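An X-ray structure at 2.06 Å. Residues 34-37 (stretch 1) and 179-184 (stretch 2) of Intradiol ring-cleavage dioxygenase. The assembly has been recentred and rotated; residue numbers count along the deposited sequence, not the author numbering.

Stretch 1, residues 34-37: DPTP
Stretch 2 (179-184) TFDFVL

What backbone framework brings the two stretches together? Both belong to one chain, and any two residues that touch are at least 144 positions apart in sequence. Stretch 1 has no regular helix or strand: a cis peptide bond precedes Pro35 (phi/psi -96/153, ring C-gamma endo), Thr36 follows at -52/119, and Pro37 continues at -63/150 with a C-gamma exo ring. Stretch 2 is extended throughout, with phi/psi of -156/132 at Phe180, -110/136 at Asp181, -92/145 at Phe182, -125/115 at Val183 and -104/150 at Leu184; Phe182 and Val183 form a strand. The register is set by Pro35 and Val183, whose CA atoms lie 4.6 Å apart. The contact is small, burying 277 Å² over both sides, and most of that area comes from Thr36 and Val183.

Which hydrogen bonds hold the stretches in place? Two direct ones do, and both join Thr36 to Val183. Thr36 N donates to Val183 O at 2.8 Å, with an N-H...O angle of 151°. In return, Val183 N donates to Thr36 OG1, also at 2.8 Å and straighter at 166°. The nitrogens of Pro35 and Pro37 carry no hydrogen, so Thr36 N is the one amide donor in the run from Pro35 to Pro37. With CA-to-CB directed toward stretch 2 and chi1 at -53° (m), the threonine side chain brings its hydroxyl to the strand amide. One residue thus meets both the NH and the CO of Val183, by way of its own backbone NH and its side chain. The fit is close enough that Thr36 OG1 also lies 3.3 Å from Phe182 CA.

How do waters extend this polar contact? Water 1 donates to Thr36 O at 3.1 Å and to Val183 O at 2.9 Å, so the Val183 carbonyl receives both this water and the Thr36 amide. Water 2 lies 2.6 Å from Thr36 OG1, to which it is hydrogen-bonded, and donates to Asp181 O at 2.7 Å. It spans a gap that the hydroxyl does not close alone, since Thr36 OG1 and Asp181 O are 4.1 Å apart.

What do the nonpolar groups contribute? Val183, with chi1 at 178° (t), points CA-to-CB toward stretch 1 and packs against the backbone of Asp34, its CB 3.7 Å from Asp34 CA. Asp34 itself turns CA-to-CB away, at chi1 -163° (t). Pro35 CA sits 3.3 Å from Val183 O, while Pro35 CB and Val183 CG1 make a looser apolar contact at 4.3 Å. The methyl of Thr36 meets aromatic neighbours: Thr36 CG2 lies 4.0 Å from Phe180 CZ, at the ring edge and near its plane, and approaches the Phe182 ring obliquely. Those rings have chi1/chi2 of -174°/86° for Phe180 (t) and -63°/80° for Phe182 (m).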

ATOM      1  N   ASP A  34       1.244  -6.749 -13.669  1.00 89.68           N
ATOM      2  CA  ASP A  34       2.001  -7.681 -14.495  1.00 92.41           C
ATOM      3  C   ASP A  34       2.894  -6.903 -15.455  1.00 89.75           C
ATOM      4  O   ASP A  34       2.525  -6.712 -16.619  1.00 87.56           O
ATOM      5  CB  ASP A  34       1.044  -8.611 -15.273  1.00 94.88           C
ATOM      6  CG  ASP A  34       1.734  -9.860 -15.827  1.00 92.70           C
ATOM      7  OD1 ASP A  34       2.976  -9.862 -15.963  1.00 91.40           O
ATOM      8  OD2 ASP A  34       1.027 -10.858 -16.102  1.00 93.57           O
ATOM      9  N   PRO A  35       4.053  -6.415 -14.962  1.00 77.58           N
ATOM     10  CA  PRO A  35       4.444  -6.369 -13.551  1.00 62.60           C
ATOM     11  C   PRO A  35       4.130  -5.007 -12.956  1.00 54.60           C
ATOM     12  O   PRO A  35       4.116  -4.011 -13.678  1.00 57.03           O
ATOM     13  CB  PRO A  35       5.955  -6.573 -13.593  1.00 63.42           C
ATOM     14  CG  PRO A  35       6.361  -6.003 -14.894  1.00 76.67           C
ATOM     15  CD  PRO A  35       5.202  -6.163 -15.848  1.00 83.13           C
ATOM     16  N   THR A  36       3.900  -4.975 -11.648  1.00 44.29           N
ATOM     17  CA  THR A  36       3.495  -3.758 -10.950  1.00 41.56           C
ATOM     18  C   THR A  36       4.435  -2.585 -11.234  1.00 42.10           C
ATOM     19  O   THR A  36       5.623  -2.667 -10.942  1.00 41.66           O
ATOM     20  CB  THR A  36       3.440  -4.011  -9.438  1.00 37.58           C
ATOM     21  OG1 THR A  36       2.621  -5.162  -9.183  1.00 37.69           O
ATOM     22  CG2 THR A  36       2.877  -2.783  -8.696  1.00 35.40           C
ATOM     23  N   PRO A  37       3.901  -1.502 -11.831  1.00 43.76           N
ATOM     24  CA  PRO A  37       4.714  -0.333 -12.182  1.00 45.12           C
ATOM     25  C   PRO A  37       5.299   0.328 -10.942  1.00 46.88           C
ATOM     26  O   PRO A  37       4.688   0.286  -9.872  1.00 38.84           O
ATOM     27  CB  PRO A  37       3.706   0.608 -12.842  1.00 47.54           C
ATOM     28  CG  PRO A  37       2.609  -0.266 -13.307  1.00 51.04           C
ATOM     29  CD  PRO A  37       2.516  -1.374 -12.314  1.00 45.47           C
ATOM     30  N   THR A 179      -8.533  -4.511  -2.532  1.00 27.32           N
ATOM     31  CA  THR A 179      -7.967  -5.695  -3.174  1.00 28.13           C
ATOM     32  C   THR A 179      -6.929  -5.269  -4.214  1.00 29.43           C
ATOM     33  O   THR A 179      -7.224  -4.465  -5.113  1.00 26.88           O
ATOM     34  CB  THR A 179      -9.062  -6.496  -3.912  1.00 29.73           C
ATOM     35  OG1 THR A 179      -9.907  -7.158  -2.963  1.00 37.26           O
ATOM     36  CG2 THR A 179      -8.450  -7.522  -4.824  1.00 29.97           C
ATOM     37  N   PHE A 180      -5.719  -5.804  -4.088  1.00 27.31           N
ATOM     38  CA  PHE A 180      -4.641  -5.500  -5.021  1.00 33.23           C
ATOM     39  C   PHE A 180      -3.612  -6.616  -5.021  1.00 34.12           C
ATOM     40  O   PHE A 180      -3.192  -7.072  -3.962  1.00 29.71           O
ATOM     41  CB  PHE A 180      -3.954  -4.164  -4.680  1.00 26.74           C
ATOM     42  CG  PHE A 180      -2.927  -3.736  -5.709  1.00 31.49           C
ATOM     43  CD1 PHE A 180      -3.310  -3.020  -6.839  1.00 28.52           C
ATOM     44  CD2 PHE A 180      -1.582  -4.065  -5.552  1.00 26.91           C
ATOM     45  CE1 PHE A 180      -2.368  -2.637  -7.791  1.00 36.52           C
ATOM     46  CE2 PHE A 180      -0.629  -3.679  -6.495  1.00 29.83           C
ATOM     47  CZ  PHE A 180      -1.021  -2.972  -7.617  1.00 35.10           C
ATOM     48  N   ASP A 181      -3.217  -7.061  -6.212  1.00 25.55           N
ATOM     49  CA  ASP A 181      -2.155  -8.042  -6.347  1.00 25.87           C
ATOM     50  C   ASP A 181      -0.893  -7.427  -6.951  1.00 26.00           C
ATOM     51  O   ASP A 181      -0.963  -6.699  -7.945  1.00 29.85           O
ATOM     52  CB  ASP A 181      -2.623  -9.225  -7.224  1.00 26.42           C
ATOM     53  CG  ASP A 181      -3.660 -10.102  -6.527  1.00 30.58           C
ATOM     54  OD1 ASP A 181      -3.790 -10.029  -5.278  1.00 26.17           O
ATOM     55  OD2 ASP A 181      -4.357 -10.872  -7.225  1.00 28.28           O
ATOM     56  N   PHE A 182       0.262  -7.752  -6.376  1.00 27.80           N
ATOM     57  CA  PHE A 182       1.536  -7.315  -6.938  1.00 29.50           C
ATOM     58  C   PHE A 182       2.061  -8.394  -7.881  1.00 34.93           C
ATOM     59  O   PHE A 182       1.876  -9.590  -7.635  1.00 27.25           O
ATOM     60  CB  PHE A 182       2.587  -7.094  -5.848  1.00 27.83           C
ATOM     61  CG  PHE A 182       2.241  -6.001  -4.864  1.00 28.14           C
ATOM     62  CD1 PHE A 182       1.360  -6.238  -3.821  1.00 27.34           C
ATOM     63  CD2 PHE A 182       2.831  -4.750  -4.965  1.00 29.80           C
ATOM     64  CE1 PHE A 182       1.060  -5.232  -2.901  1.00 27.91           C
ATOM     65  CE2 PHE A 182       2.532  -3.739  -4.044  1.00 30.69           C
ATOM     66  CZ  PHE A 182       1.646  -3.982  -3.021  1.00 29.60           C
ATOM     67  N   VAL A 183       2.713  -7.967  -8.956  1.00 31.05           N
ATOM     68  CA  VAL A 183       3.477  -8.880  -9.801  1.00 29.10           C
ATOM     69  C   VAL A 183       4.891  -8.314  -9.893  1.00 31.97           C
ATOM     70  O   VAL A 183       5.087  -7.208 -10.394  1.00 36.61           O
ATOM     71  CB  VAL A 183       2.859  -9.000 -11.189  1.00 33.35           C
ATOM     72  CG1 VAL A 183       3.709  -9.920 -12.075  1.00 32.79           C
ATOM     73  CG2 VAL A 183       1.458  -9.547 -11.075  1.00 38.54           C
ATOM     74  N   LEU A 184       5.859  -9.046  -9.351  1.00 30.88           N
ATOM     75  CA  LEU A 184       7.245  -8.614  -9.342  1.00 32.73           C
ATOM     76  C   LEU A 184       8.054  -9.365 -10.394  1.00 38.73           C
ATOM     77  O   LEU A 184       7.773 -10.526 -10.697  1.00 35.08           O
ATOM     78  CB  LEU A 184       7.872  -8.878  -7.977  1.00 34.45           C
ATOM     79  CG  LEU A 184       7.150  -8.296  -6.768  1.00 34.43           C
ATOM     80  CD1 LEU A 184       7.916  -8.648  -5.499  1.00 35.68           C
ATOM     81  CD2 LEU A 184       6.994  -6.802  -6.922  1.00 34.01           C
TER
HETATM   82  O   HOH W   1       7.226  -5.204 -10.186  1.00 34.76           O
HETATM   83  O   HOH W   2       0.156  -5.284  -9.960  1.00 42.54           O